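Acetylxylan esterase / glucomannan deacetylase (Cellvibrio japonicus, PDB 2WAA) removes acetyl groups from plant cell wall polysaccharides, deacetylating xylan and glucomannan with equal efficiency as a carbohydrate esterase of family 2. Local coordinates at residues I20-R25 / V41-I46; P128-R133 / D176-L181; G145-R150 / N312-P317; E272-N277 / S306-D311. All blocks are in the same frame, centred on the assembly; numbering follows the deposited sequence. Where two conformers were deposited one is given.

How the contacts relate
Contacts 1 and 2 lie about 10 Å apart, centre to centre, and touch where Gln21 NE2 meets Pro128 O, whereas contacts 3 and 4 lie on the other side of the chain's centre from contact 1, near the inferred catalytic residues. Contact 1 is the most buried, a regular strand pair of the N-terminal β-domain held by backbone bonds. Contact 2, at the surface, relies on one backbone and one side-chain amide bond where the chain enters the parallel sheet of the hydrolase domain. Contacts 3 and 4 are partly buried loop-to-loop contacts in which an arginine (contact 3) and a histidine (contact 4) donate to backbone carbonyls; the salt bridge from Arg150 to Asp311 joins them.

Contact 1: residues I20-R25 / V41-I46; sequences IQVMGR and VSLSTI
Four backbone hydrogen bonds tie Gln21 to Ser44 and Met23 to Ser42, each residue both giving its N-H and receiving one. The Met23 pair is the tighter, with Met23 N to Ser42 O and Ser42 N to Met23 O both 2.8 Å; Gln21 N reaches Ser44 O at 2.9 Å. Between these hydrogen-bonded pairs sits the non-hydrogen-bonded pair Val22 and Leu43, flanked by CA-H...O contacts such as Leu43 CA to Gln21 O at 3.2 Å. The amide of Gln21 turns away from Ser44: the chain bends at chi2 (53°), OE1 takes the N-H of Val22, and NE2 bonds to Pro128 O. It is mainly Gln21 CB that stays against Ser44, 3.4 Å from OG. On the same face Ser42 OG, in the conformer given, bonds to Gly40 O and lies 4.0 Å from Met23 CE. On the other face the pair is apolar. Val22 and Leu43 lie side by side, and Leu43 CD2, in the conformer given, touches CG1 and CG2 of Val22, each at 3.8 Å. At the end of the ladder a CB on Gly24 would run into Val41 CA, and phi 116° with psi 161° by itself calls for glycine. Strand 94-103 pairs with the opposite edge of strand 42-48, so the contact is an antiparallel ladder at the edge of a β-sheet in the CE2 N-terminal domain.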
loop_
_atom_site.group_PDB
_atom_site.type_symbol
_atom_site.label_atom_id
_atom_site.label_comp_id
_atom_site.label_asym_id
_atom_site.label_seq_id
_atom_site.Cartn_x
_atom_site.Cartn_y
_atom_site.Cartn_z
ATOM N N ILE A 20 -3.322 17.852 -8.371
ATOM C CA ILE A 20 -3.588 16.436 -8.095
ATOM C C ILE A 20 -2.783 15.997 -6.861
ATOM O O ILE A 20 -1.531 16.020 -6.863
ATOM C CB ILE A 20 -3.257 15.567 -9.308
ATOM C CG1 ILE A 20 -4.181 15.922 -10.473
ATOM C CG2 ILE A 20 -3.460 14.065 -8.959
ATOM C CD1 ILE A 20 -3.756 15.292 -11.693
ATOM N N GLN A 21 -3.515 15.680 -5.799
ATOM C CA GLN A 21 -2.943 15.167 -4.556
ATOM C C GLN A 21 -2.512 13.714 -4.751
ATOM O O GLN A 21 -3.188 12.955 -5.464
ATOM C CB GLN A 21 -3.958 15.323 -3.412
ATOM C CG GLN A 21 -3.307 15.024 -2.010
ATOM C CD GLN A 21 -2.034 15.861 -1.778
ATOM O OE1 GLN A 21 -0.932 15.471 -2.158
ATOM N NE2 GLN A 21 -2.187 17.050 -1.164
ATOM N N VAL A 22 -1.391 13.321 -4.123
ATOM C CA VAL A 22 -0.887 11.979 -4.326
ATOM C C VAL A 22 -0.472 11.451 -2.979
ATOM O O VAL A 22 0.315 12.105 -2.242
ATOM C CB VAL A 22 0.358 12.009 -5.203
ATOM C CG1 VAL A 22 0.955 10.567 -5.351
ATOM C CG2 VAL A 22 -0.021 12.569 -6.619
ATOM N N MET A 23 -0.964 10.269 -2.660
ATOM C CA MET A 23 -0.528 9.602 -1.429
ATOM C C MET A 23 -0.046 8.218 -1.867
ATOM O O MET A 23 -0.800 7.479 -2.495
ATOM C CB MET A 23 -1.706 9.465 -0.447
ATOM C CG MET A 23 -1.232 8.805 0.924
ATOM S SD MET A 23 -2.664 8.598 1.986
ATOM C CE MET A 23 -3.498 7.155 1.308
ATOM N N GLY A 24 1.200 7.862 -1.567
ATOM C CA GLY A 24 1.737 6.551 -2.036
ATOM C C GLY A 24 2.881 6.814 -3.004
ATOM O O GLY A 24 3.030 7.930 -3.533
ATOM N N ARG A 25 3.723 5.818 -3.227
ATOM C CA ARG A 25 4.860 6.007 -4.113
ATOM C C ARG A 25 4.520 6.107 -5.604
ATOM O O ARG A 25 3.871 5.210 -6.171
ATOM C CB ARG A 25 5.846 4.861 -3.916
ATOM C CG ARG A 25 6.449 4.902 -2.504
ATOM C CD ARG A 25 7.618 3.900 -2.354
ATOM N NE ARG A 25 8.169 3.894 -1.002
ATOM C CZ ARG A 25 9.195 3.121 -0.625
ATOM N NH1 ARG A 25 9.805 2.354 -1.497
ATOM N NH2 ARG A 25 9.644 3.148 0.626
ATOM N N VAL A 41 -1.875 3.378 -3.611
ATOM C CA VAL A 41 -1.496 4.676 -4.167
ATOM C C VAL A 41 -2.812 5.368 -4.549
ATOM O O VAL A 41 -3.647 4.793 -5.263
ATOM C CB VAL A 41 -0.581 4.548 -5.372
ATOM C CG1 VAL A 41 -0.365 5.947 -6.038
ATOM C CG2 VAL A 41 0.775 3.895 -4.929
ATOM N N SER A 42 -2.982 6.587 -4.042
ATOM C CA SER A 42 -4.244 7.279 -4.144
ATOM C C SER A 42 -4.013 8.679 -4.744
ATOM O O SER A 42 -3.217 9.467 -4.184
ATOM C CB SER A 42 -4.833 7.385 -2.738
ATOM O OG SER A 42 -5.163 6.101 -2.199
ATOM N N LEU A 43 -4.739 8.985 -5.827
ATOM C CA LEU A 43 -4.600 10.273 -6.511
ATOM C C LEU A 43 -5.963 10.932 -6.449
ATOM O O LEU A 43 -6.984 10.285 -6.718
ATOM C CB LEU A 43 -4.187 10.091 -7.965
ATOM C CG LEU A 43 -3.082 9.081 -8.269
ATOM C CD1 LEU A 43 -2.656 9.116 -9.762
ATOM C CD2 LEU A 43 -1.948 9.367 -7.420
ATOM N N SER A 44 -5.983 12.210 -6.074
ATOM C CA SER A 44 -7.284 12.833 -5.818
ATOM C C SER A 44 -7.302 14.273 -6.276
ATOM O O SER A 44 -6.276 14.952 -6.295
ATOM C CB SER A 44 -7.704 12.752 -4.332
ATOM O OG SER A 44 -6.699 13.251 -3.406
ATOM N N THR A 45 -8.499 14.762 -6.571
ATOM C CA THR A 45 -8.618 16.126 -7.085
ATOM C C THR A 45 -10.043 16.574 -6.722
ATOM O O THR A 45 -10.967 15.754 -6.572
ATOM C CB THR A 45 -8.377 16.208 -8.619
ATOM O OG1 THR A 45 -8.578 17.547 -9.081
ATOM C CG2 THR A 45 -9.377 15.319 -9.397
ATOM N N ILE A 46 -10.214 17.883 -6.595
ATOM C CA ILE A 46 -11.574 18.442 -6.384
ATOM C C ILE A 46 -11.751 19.417 -7.552
ATOM O O ILE A 46 -10.829 20.173 -7.879
ATOM C CB ILE A 46 -11.657 19.216 -5.084
ATOM C CG1 ILE A 46 -11.502 18.273 -3.873
ATOM C CG2 ILE A 46 -13.016 19.859 -4.938
ATOM C CD1 ILE A 46 -10.958 18.966 -2.665
#

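Contact 2: residues P128-R133 / D176-L181; sequences PVLPQR and DAQVQL
Arg133 and Ala177 approach to 4.5 Å between CA atoms, and Arg133 O accepts the N-H of Gln178 at 2.8 Å, while the preceding residues 130-133 run at 104° to residues 176-178. The side chain of Gln178 makes the second bond. Its CG stands anti to the carbonyl carbon (chi1 -63°) and the chain extends beyond it, with NE2 giving a nearly straight bond of 3.0 Å (171°) to Pro131 O, which lies in the amide plane. This fixes the rotation of the amide, whose OE1 rests 3.5 Å from Leu130 CD1; the leucine and glutamine side chains cross at about a right angle. Pro131 packs on the turn with CB 3.2 Å from Asp176 O and CG near OD1. A water bridges the same carbonyl to Arg133 N. CB of Arg133 packs on Ala177 CB at 3.7 Å, while its guanidinium leads off to Leu175 O and to Trp339 in a cation-pi contact. Asp176, with positive phi, is the C-prime residue of a Schellman motif closing helix 167-174. The arrangement is the start of neighbouring parallel strands, 133-139 and 177-183, joined through a helix in a β-α-β unit of the SGNH hydrolase fold.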
loop_
_atom_site.group_PDB
_atom_site.type_symbol
_atom_site.label_atom_id
_atom_site.label_comp_id
_atom_site.label_asym_id
_atom_site.label_seq_id
_atom_site.Cartn_x
_atom_site.Cartn_y
_atom_site.Cartn_z
ATOM N N PRO A 128 -6.879 18.279 -2.627
ATOM C CA PRO A 128 -7.380 17.822 -1.346
ATOM C C PRO A 128 -6.232 17.872 -0.337
ATOM O O PRO A 128 -5.105 17.609 -0.676
ATOM C CB PRO A 128 -7.786 16.365 -1.622
ATOM C CG PRO A 128 -8.104 16.319 -3.099
ATOM C CD PRO A 128 -7.294 17.413 -3.761
ATOM N N VAL A 129 -6.547 18.174 0.913
ATOM C CA VAL A 129 -5.534 18.264 1.943
ATOM C C VAL A 129 -5.444 16.903 2.636
ATOM O O VAL A 129 -6.436 16.311 3.028
ATOM C CB VAL A 129 -5.970 19.356 2.955
ATOM C CG1 VAL A 129 -5.107 19.294 4.240
ATOM C CG2 VAL A 129 -5.838 20.706 2.275
ATOM N N LEU A 130 -4.233 16.389 2.765
ATOM C CA LEU A 130 -4.046 15.105 3.450
ATOM C C LEU A 130 -3.811 15.303 4.946
ATOM O O LEU A 130 -3.332 16.358 5.382
ATOM C CB LEU A 130 -2.809 14.406 2.839
ATOM C CG LEU A 130 -2.908 13.993 1.336
ATOM C CD1 LEU A 130 -1.544 13.408 0.911
ATOM C CD2 LEU A 130 -4.057 13.038 1.057
ATOM N N PRO A 131 -4.060 14.239 5.759
ATOM C CA PRO A 131 -3.735 14.312 7.207
ATOM C C PRO A 131 -2.282 14.629 7.505
ATOM O O PRO A 131 -1.397 14.332 6.689
ATOM C CB PRO A 131 -4.063 12.892 7.695
ATOM C CG PRO A 131 -5.155 12.455 6.774
ATOM C CD PRO A 131 -4.722 12.976 5.408
ATOM N N GLN A 132 -2.002 15.206 8.674
ATOM C CA GLN A 132 -0.611 15.424 9.027
ATOM C C GLN A 132 0.139 14.119 9.371
ATOM O O GLN A 132 1.336 13.962 9.019
ATOM C CB GLN A 132 -0.507 16.383 10.206
ATOM C CG GLN A 132 -0.987 17.809 9.895
ATOM C CD GLN A 132 -0.055 18.517 8.983
ATOM O OE1 GLN A 132 1.119 18.702 9.301
ATOM N NE2 GLN A 132 -0.542 18.892 7.822
ATOM N N ARG A 133 -0.526 13.229 10.099
ATOM C CA ARG A 133 0.110 11.979 10.542
ATOM C C ARG A 133 0.396 11.095 9.334
ATOM O O ARG A 133 -0.394 11.075 8.397
ATOM C CB ARG A 133 -0.838 11.219 11.455
ATOM C CG ARG A 133 -0.957 11.819 12.868
ATOM C CD ARG A 133 -2.015 11.058 13.595
ATOM N NE ARG A 133 -2.176 11.630 14.934
ATOM C CZ ARG A 133 -3.193 11.333 15.739
ATOM N NH1 ARG A 133 -4.125 10.462 15.364
ATOM N NH2 ARG A 133 -3.263 11.916 16.934
ATOM N N ASP A 176 -6.473 8.678 11.516
ATOM C CA ASP A 176 -6.452 9.972 10.769
ATOM C C ASP A 176 -5.066 10.241 10.206
ATOM O O ASP A 176 -4.443 11.285 10.457
ATOM C CB ASP A 176 -6.852 11.137 11.691
ATOM C CG ASP A 176 -7.189 12.422 10.910
ATOM O OD1 ASP A 176 -7.498 12.360 9.692
ATOM O OD2 ASP A 176 -7.154 13.482 11.539
ATOM N N ALA A 177 -4.571 9.263 9.446
ATOM C CA ALA A 177 -3.207 9.309 8.962
ATOM C C ALA A 177 -3.130 8.993 7.488
ATOM O O ALA A 177 -3.976 8.281 6.923
ATOM C CB ALA A 177 -2.301 8.333 9.739
ATOM N N GLN A 178 -2.099 9.544 6.847
ATOM C CA GLN A 178 -1.736 9.053 5.516
ATOM C C GLN A 178 -1.149 7.666 5.637
ATOM O O GLN A 178 -0.665 7.287 6.704
ATOM C CB GLN A 178 -0.660 9.958 4.915
ATOM C CG GLN A 178 -1.102 11.398 4.687
ATOM C CD GLN A 178 0.014 12.138 4.016
ATOM O OE1 GLN A 178 0.605 11.598 3.070
ATOM N NE2 GLN A 178 0.298 13.374 4.430
ATOM N N VAL A 179 -1.122 6.914 4.534
ATOM C CA VAL A 179 -0.420 5.652 4.572
ATOM C C VAL A 179 0.251 5.391 3.235
ATOM O O VAL A 179 -0.313 5.690 2.167
ATOM C CB VAL A 179 -1.404 4.494 4.921
ATOM C CG1 VAL A 179 -2.494 4.344 3.796
ATOM C CG2 VAL A 179 -0.652 3.185 5.158
ATOM N N GLN A 180 1.463 4.856 3.273
ATOM C CA GLN A 180 2.017 4.151 2.089
ATOM C C GLN A 180 2.120 2.666 2.423
ATOM O O GLN A 180 2.512 2.294 3.547
ATOM C CB GLN A 180 3.409 4.646 1.754
ATOM C CG GLN A 180 3.442 6.097 1.307
ATOM C CD GLN A 180 4.742 6.385 0.573
ATOM O OE1 GLN A 180 5.754 5.654 0.716
ATOM N NE2 GLN A 180 4.725 7.441 -0.219
ATOM N N LEU A 181 1.739 1.835 1.461
ATOM C CA LEU A 181 1.929 0.387 1.567
ATOM C C LEU A 181 3.163 0.024 0.703
ATOM O O LEU A 181 3.223 0.393 -0.505
ATOM C CB LEU A 181 0.691 -0.334 1.034
ATOM C CG LEU A 181 -0.635 0.073 1.668
ATOM C CD1 LEU A 181 -1.783 -0.761 1.056
ATOM C CD2 LEU A 181 -0.645 -0.056 3.242
HETATM O O HOH W 1 -3.340 13.700 11.209
#

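Contact 3: residues G145-R150 / N312-P317; sequences GEAIDR and NSDAHP. With ACT (acetate ion), chain C.
Arg150 reaches across to the carbonyls of 312-317 with both terminal nitrogens. NH2 gives a bond of 2.7 Å to His316 O, which is near the guanidinium plane although the donor stands well above the carbonyl plane. NH1 reaches Asp314 O at 2.9 Å and forms a salt bridge with Asp311. NE turns back to Ala147 O at 2.9 Å, and the bend at chi3 (66°) is what turns NE toward that carbonyl. The guanidinium is thus held by three carbonyls, NH2 adding a weak bond to Ala147 O, with Asp314 CB over one face. Asp314 OD1 takes two donors: the N-H of His316 on its anti lone pair, an Asx turn, and ND1 of His316 on its syn lone pair at 2.8 Å, in the ring plane. OD2 is bridged to Lys156. Asp314 and His316 are inferred to form the charge relay that serves the nucleophile Ser141, the triad of the SGNH hydrolases. NE2 of His316 makes a weak bond to Ser141 OG and a hydrogen bond of 3.2 Å to O of an acetate ion also held by Gly186 N, Asn236 ND2 and Ser141 N. Glu146 lies over one ring face, its carboxylate stacked at 22° to the ring and its CG 3.9 Å from the ring centroid in a CH-pi contact. Its OE2 is salt-bridged to the same Lys156. Ala147 CB meets His316 CB, and a water bonds Glu146 O to Pro317 O.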
loop_
_atom_site.group_PDB
_atom_site.type_symbol
_atom_site.label_atom_id
_atom_site.label_comp_id
_atom_site.label_asym_id
_atom_site.label_seq_id
_atom_site.Cartn_x
_atom_site.Cartn_y
_atom_site.Cartn_z
ATOM N N GLY A 145 -3.181 -6.513 0.451
ATOM C CA GLY A 145 -4.631 -6.664 0.310
ATOM C C GLY A 145 -5.045 -7.829 -0.568
ATOM O O GLY A 145 -6.152 -7.842 -1.104
ATOM N N GLU A 146 -4.149 -8.791 -0.764
ATOM C CA GLU A 146 -4.506 -9.948 -1.595
ATOM C C GLU A 146 -5.748 -10.735 -1.101
ATOM O O GLU A 146 -5.878 -11.025 0.092
ATOM C CB GLU A 146 -3.307 -10.912 -1.700
ATOM C CG GLU A 146 -3.684 -12.252 -2.472
ATOM C CD GLU A 146 -2.432 -13.062 -2.862
ATOM O OE1 GLU A 146 -1.291 -12.596 -2.678
ATOM O OE2 GLU A 146 -2.591 -14.174 -3.434
ATOM N N ALA A 147 -6.670 -11.005 -2.038
ATOM C CA ALA A 147 -7.837 -11.910 -1.807
ATOM C C ALA A 147 -8.903 -11.334 -0.890
ATOM O O ALA A 147 -9.839 -12.048 -0.471
ATOM C CB ALA A 147 -7.362 -13.295 -1.296
ATOM N N ILE A 148 -8.832 -10.037 -0.609
ATOM C CA ILE A 148 -9.918 -9.420 0.162
ATOM C C ILE A 148 -11.245 -9.506 -0.588
ATOM O O ILE A 148 -12.309 -9.708 0.058
ATOM C CB ILE A 148 -9.552 -7.976 0.574
ATOM C CG1 ILE A 148 -8.406 -8.065 1.612
ATOM C CG2 ILE A 148 -10.761 -7.189 1.083
ATOM C CD1 ILE A 148 -7.875 -6.722 2.033
ATOM N N ASP A 149 -11.217 -9.349 -1.916
ATOM C CA ASP A 149 -12.479 -9.312 -2.679
ATOM C C ASP A 149 -12.763 -10.633 -3.386
ATOM O O ASP A 149 -13.322 -10.646 -4.480
ATOM C CB ASP A 149 -12.528 -8.154 -3.710
ATOM C CG ASP A 149 -12.827 -6.789 -3.075
ATOM O OD1 ASP A 149 -13.132 -6.699 -1.853
ATOM O OD2 ASP A 149 -12.714 -5.761 -3.804
ATOM N N ARG A 150 -12.376 -11.737 -2.759
ATOM C CA ARG A 150 -12.585 -13.059 -3.332
ATOM C C ARG A 150 -14.087 -13.262 -3.417
ATOM O O ARG A 150 -14.840 -12.726 -2.613
ATOM C CB ARG A 150 -12.004 -14.136 -2.399
ATOM C CG ARG A 150 -12.896 -14.365 -1.150
ATOM C CD ARG A 150 -12.203 -15.177 -0.022
ATOM N NE ARG A 150 -11.078 -14.417 0.546
ATOM C CZ ARG A 150 -10.121 -14.891 1.333
ATOM N NH1 ARG A 150 -10.124 -16.167 1.744
ATOM N NH2 ARG A 150 -9.159 -14.050 1.712
ATOM N N ASN A 312 -12.288 -21.303 3.336
ATOM C CA ASN A 312 -12.045 -22.492 2.549
ATOM C C ASN A 312 -11.422 -22.189 1.212
ATOM O O ASN A 312 -10.558 -22.941 0.776
ATOM C CB ASN A 312 -13.338 -23.290 2.361
ATOM C CG ASN A 312 -13.756 -23.978 3.629
ATOM O OD1 ASN A 312 -12.911 -24.275 4.486
ATOM N ND2 ASN A 312 -15.065 -24.214 3.787
ATOM N N SER A 313 -11.808 -21.070 0.595
ATOM C CA SER A 313 -11.294 -20.731 -0.745
ATOM C C SER A 313 -9.856 -20.219 -0.802
ATOM O O SER A 313 -9.228 -20.308 -1.848
ATOM C CB SER A 313 -12.194 -19.719 -1.444
ATOM O OG SER A 313 -12.367 -18.544 -0.660
ATOM N N ASP A 314 -9.349 -19.634 0.287
ATOM C CA ASP A 314 -8.002 -19.040 0.256
ATOM C C ASP A 314 -7.561 -18.790 1.701
ATOM O O ASP A 314 -8.335 -18.280 2.509
ATOM C CB ASP A 314 -8.072 -17.763 -0.576
ATOM C CG ASP A 314 -6.703 -17.250 -1.010
ATOM O OD1 ASP A 314 -5.901 -16.981 -0.108
ATOM O OD2 ASP A 314 -6.423 -17.124 -2.241
ATOM N N ALA A 315 -6.339 -19.190 2.038
ATOM C CA ALA A 315 -5.811 -18.987 3.402
ATOM C C ALA A 315 -5.498 -17.528 3.713
ATOM O O ALA A 315 -5.301 -17.194 4.871
ATOM C CB ALA A 315 -4.550 -19.830 3.622
ATOM N N HIS A 316 -5.441 -16.641 2.701
ATOM C CA HIS A 316 -5.186 -15.231 3.006
ATOM C C HIS A 316 -6.347 -14.697 3.830
ATOM O O HIS A 316 -7.492 -15.082 3.599
ATOM C CB HIS A 316 -5.069 -14.382 1.729
ATOM C CG HIS A 316 -3.765 -14.551 1.017
ATOM N ND1 HIS A 316 -3.560 -15.551 0.098
ATOM C CD2 HIS A 316 -2.610 -13.838 1.071
ATOM C CE1 HIS A 316 -2.321 -15.468 -0.372
ATOM N NE2 HIS A 316 -1.722 -14.438 0.208
ATOM N N PRO A 317 -6.076 -13.787 4.786
ATOM C CA PRO A 317 -7.157 -13.262 5.603
ATOM C C PRO A 317 -8.298 -12.683 4.750
ATOM O O PRO A 317 -8.049 -12.001 3.723
ATOM C CB PRO A 317 -6.464 -12.181 6.448
ATOM C CG PRO A 317 -5.047 -12.757 6.666
ATOM C CD PRO A 317 -4.734 -13.422 5.317
HETATM C C ACT C . 2.025 -13.835 1.006
HETATM O O ACT C . 1.494 -14.619 0.142
HETATM O OXT ACT C . 2.743 -12.922 0.537
HETATM C CH3 ACT C . 1.818 -13.965 2.491
HETATM O O HOH W 2 -5.545 -11.065 2.841
#

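Contact 4: residues E272-N277 / S306-D311; sequences EGAILN and SHHPGD
His307 leans its imidazole against residues 274-277, CG standing anti to the backbone N (chi1 164°). Its CB lies 3.8 Å from Asn277 OD1. CG meets Asn277 CG and OD1 from the face, and the ring beyond is stacked under the side-chain amide, with the two planes only 10° apart and Asn277 CG over the ring centre. ND1 points into a group of carbonyls: it makes a weak bond to Ala274 O at 3.1 Å and lies 3.0 Å from Ile275 O, which sits at the ring edge. His307 CE1 is also close to Ile275 O, at 3.1 Å. Asn277 ND2 lies over the same face as Asn277 CG, 3.5 Å from His307 CD2 and also near NE2, while Asn277 CB makes a CH-pi contact there. The opposite face of the ring carries Pro309 N. Ala274 O is shared, since the N-H of His308 donates to it as well at 2.9 Å. Ala274 CB touches the edge of the His308 ring at CD2, 3.9 Å away. Residues 272-277 link strand 267-270 to helix 278-295; the other segment follows strand 300-302 and precedes helix 319-337, whose Met325 packs on both Ala274 and His308. Ile275 turns away from the contact to touch Val142 and Pro317, near the acetate and His316, the inferred charge-relay histidine, so the loop pair flanks the active site beyond the C-terminal ends of these two adjacent parallel strands.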
loop_
_atom_site.group_PDB
_atom_site.type_symbol
_atom_site.label_atom_id
_atom_site.label_comp_id
_atom_site.label_asym_id
_atom_site.label_seq_id
_atom_site.Cartn_x
_atom_site.Cartn_y
_atom_site.Cartn_z
ATOM N N GLU A 272 4.330 -9.945 13.789
ATOM C CA GLU A 272 4.505 -11.181 13.009
ATOM C C GLU A 272 3.459 -11.379 11.916
ATOM O O GLU A 272 3.576 -12.257 11.100
ATOM C CB GLU A 272 4.507 -12.408 13.950
ATOM C CG GLU A 272 3.160 -12.754 14.582
ATOM C CD GLU A 272 2.870 -12.016 15.882
ATOM O OE1 GLU A 272 3.505 -10.985 16.184
ATOM O OE2 GLU A 272 1.965 -12.466 16.618
ATOM N N GLY A 273 2.394 -10.600 11.953
ATOM C CA GLY A 273 1.351 -10.753 10.954
ATOM C C GLY A 273 0.313 -11.825 11.316
ATOM O O GLY A 273 0.411 -12.523 12.357
ATOM N N ALA A 274 -0.672 -11.958 10.445
ATOM C CA ALA A 274 -1.849 -12.771 10.736
ATOM C C ALA A 274 -1.842 -14.193 10.209
ATOM O O ALA A 274 -2.709 -14.978 10.602
ATOM C CB ALA A 274 -3.091 -12.081 10.175
ATOM N N ILE A 275 -0.973 -14.511 9.256
ATOM C CA ILE A 275 -1.058 -15.846 8.625
ATOM C C ILE A 275 -0.371 -16.942 9.466
ATOM O O ILE A 275 -0.943 -18.032 9.622
ATOM C CB ILE A 275 -0.499 -15.837 7.170
ATOM C CG1 ILE A 275 -1.482 -15.052 6.283
ATOM C CG2 ILE A 275 -0.354 -17.248 6.688
ATOM C CD1 ILE A 275 -0.960 -14.841 4.871
ATOM N N LEU A 276 0.818 -16.644 10.009
ATOM C CA LEU A 276 1.569 -17.654 10.747
ATOM C C LEU A 276 0.819 -18.068 11.985
ATOM O O LEU A 276 0.115 -17.273 12.628
ATOM C CB LEU A 276 2.945 -17.131 11.191
ATOM C CG LEU A 276 3.888 -16.842 10.024
ATOM C CD1 LEU A 276 5.209 -16.370 10.636
ATOM C CD2 LEU A 276 4.059 -18.056 9.133
ATOM N N ASN A 277 0.988 -19.322 12.327
ATOM C CA ASN A 277 0.253 -19.860 13.445
ATOM C C ASN A 277 1.170 -20.793 14.169
ATOM O O ASN A 277 2.249 -21.132 13.642
ATOM C CB ASN A 277 -0.885 -20.672 12.896
ATOM C CG ASN A 277 -1.944 -20.875 13.857
ATOM O OD1 ASN A 277 -1.955 -20.268 14.971
ATOM N ND2 ASN A 277 -2.886 -21.740 13.479
ATOM N N SER A 306 -3.609 -11.553 16.436
ATOM C CA SER A 306 -4.247 -12.838 16.373
ATOM C C SER A 306 -3.886 -13.456 15.048
ATOM O O SER A 306 -3.694 -12.755 14.067
ATOM C CB SER A 306 -5.783 -12.683 16.402
ATOM O OG SER A 306 -6.183 -12.290 17.702
ATOM N N HIS A 307 -3.922 -14.767 15.001
ATOM C CA HIS A 307 -3.938 -15.458 13.710
ATOM C C HIS A 307 -5.324 -15.373 13.090
ATOM O O HIS A 307 -6.332 -15.547 13.781
ATOM C CB HIS A 307 -3.571 -16.932 13.954
ATOM C CG HIS A 307 -3.900 -17.841 12.806
ATOM N ND1 HIS A 307 -3.187 -17.844 11.634
ATOM C CD2 HIS A 307 -4.803 -18.856 12.700
ATOM C CE1 HIS A 307 -3.659 -18.789 10.827
ATOM N NE2 HIS A 307 -4.641 -19.412 11.449
ATOM N N HIS A 308 -5.396 -15.092 11.784
ATOM C CA HIS A 308 -6.657 -15.194 11.048
ATOM C C HIS A 308 -6.504 -16.222 9.967
ATOM O O HIS A 308 -5.541 -16.191 9.223
ATOM C CB HIS A 308 -7.045 -13.833 10.473
ATOM C CG HIS A 308 -7.277 -12.817 11.539
ATOM N ND1 HIS A 308 -8.475 -12.729 12.225
ATOM C CD2 HIS A 308 -6.446 -11.909 12.103
ATOM C CE1 HIS A 308 -8.380 -11.782 13.141
ATOM N NE2 HIS A 308 -7.162 -11.270 13.092
ATOM N N PRO A 309 -7.450 -17.167 9.887
ATOM C CA PRO A 309 -7.204 -18.335 9.059
ATOM C C PRO A 309 -7.646 -18.221 7.608
ATOM O O PRO A 309 -7.509 -19.187 6.887
ATOM C CB PRO A 309 -8.019 -19.431 9.783
ATOM C CG PRO A 309 -9.224 -18.677 10.237
ATOM C CD PRO A 309 -8.583 -17.388 10.808
ATOM N N GLY A 310 -8.193 -17.094 7.162
ATOM C CA GLY A 310 -8.760 -17.060 5.823
ATOM C C GLY A 310 -10.072 -17.836 5.778
ATOM O O GLY A 310 -10.841 -17.804 6.730
ATOM N N ASP A 311 -10.339 -18.519 4.674
ATOM C CA ASP A 311 -11.556 -19.366 4.594
ATOM C C ASP A 311 -11.264 -20.522 3.666
ATOM O O ASP A 311 -10.113 -20.709 3.255
ATOM C CB ASP A 311 -12.824 -18.590 4.176
ATOM C CG ASP A 311 -12.771 -18.030 2.747
ATOM O OD1 ASP A 311 -11.886 -18.376 1.931
ATOM O OD2 ASP A 311 -13.665 -17.206 2.438
#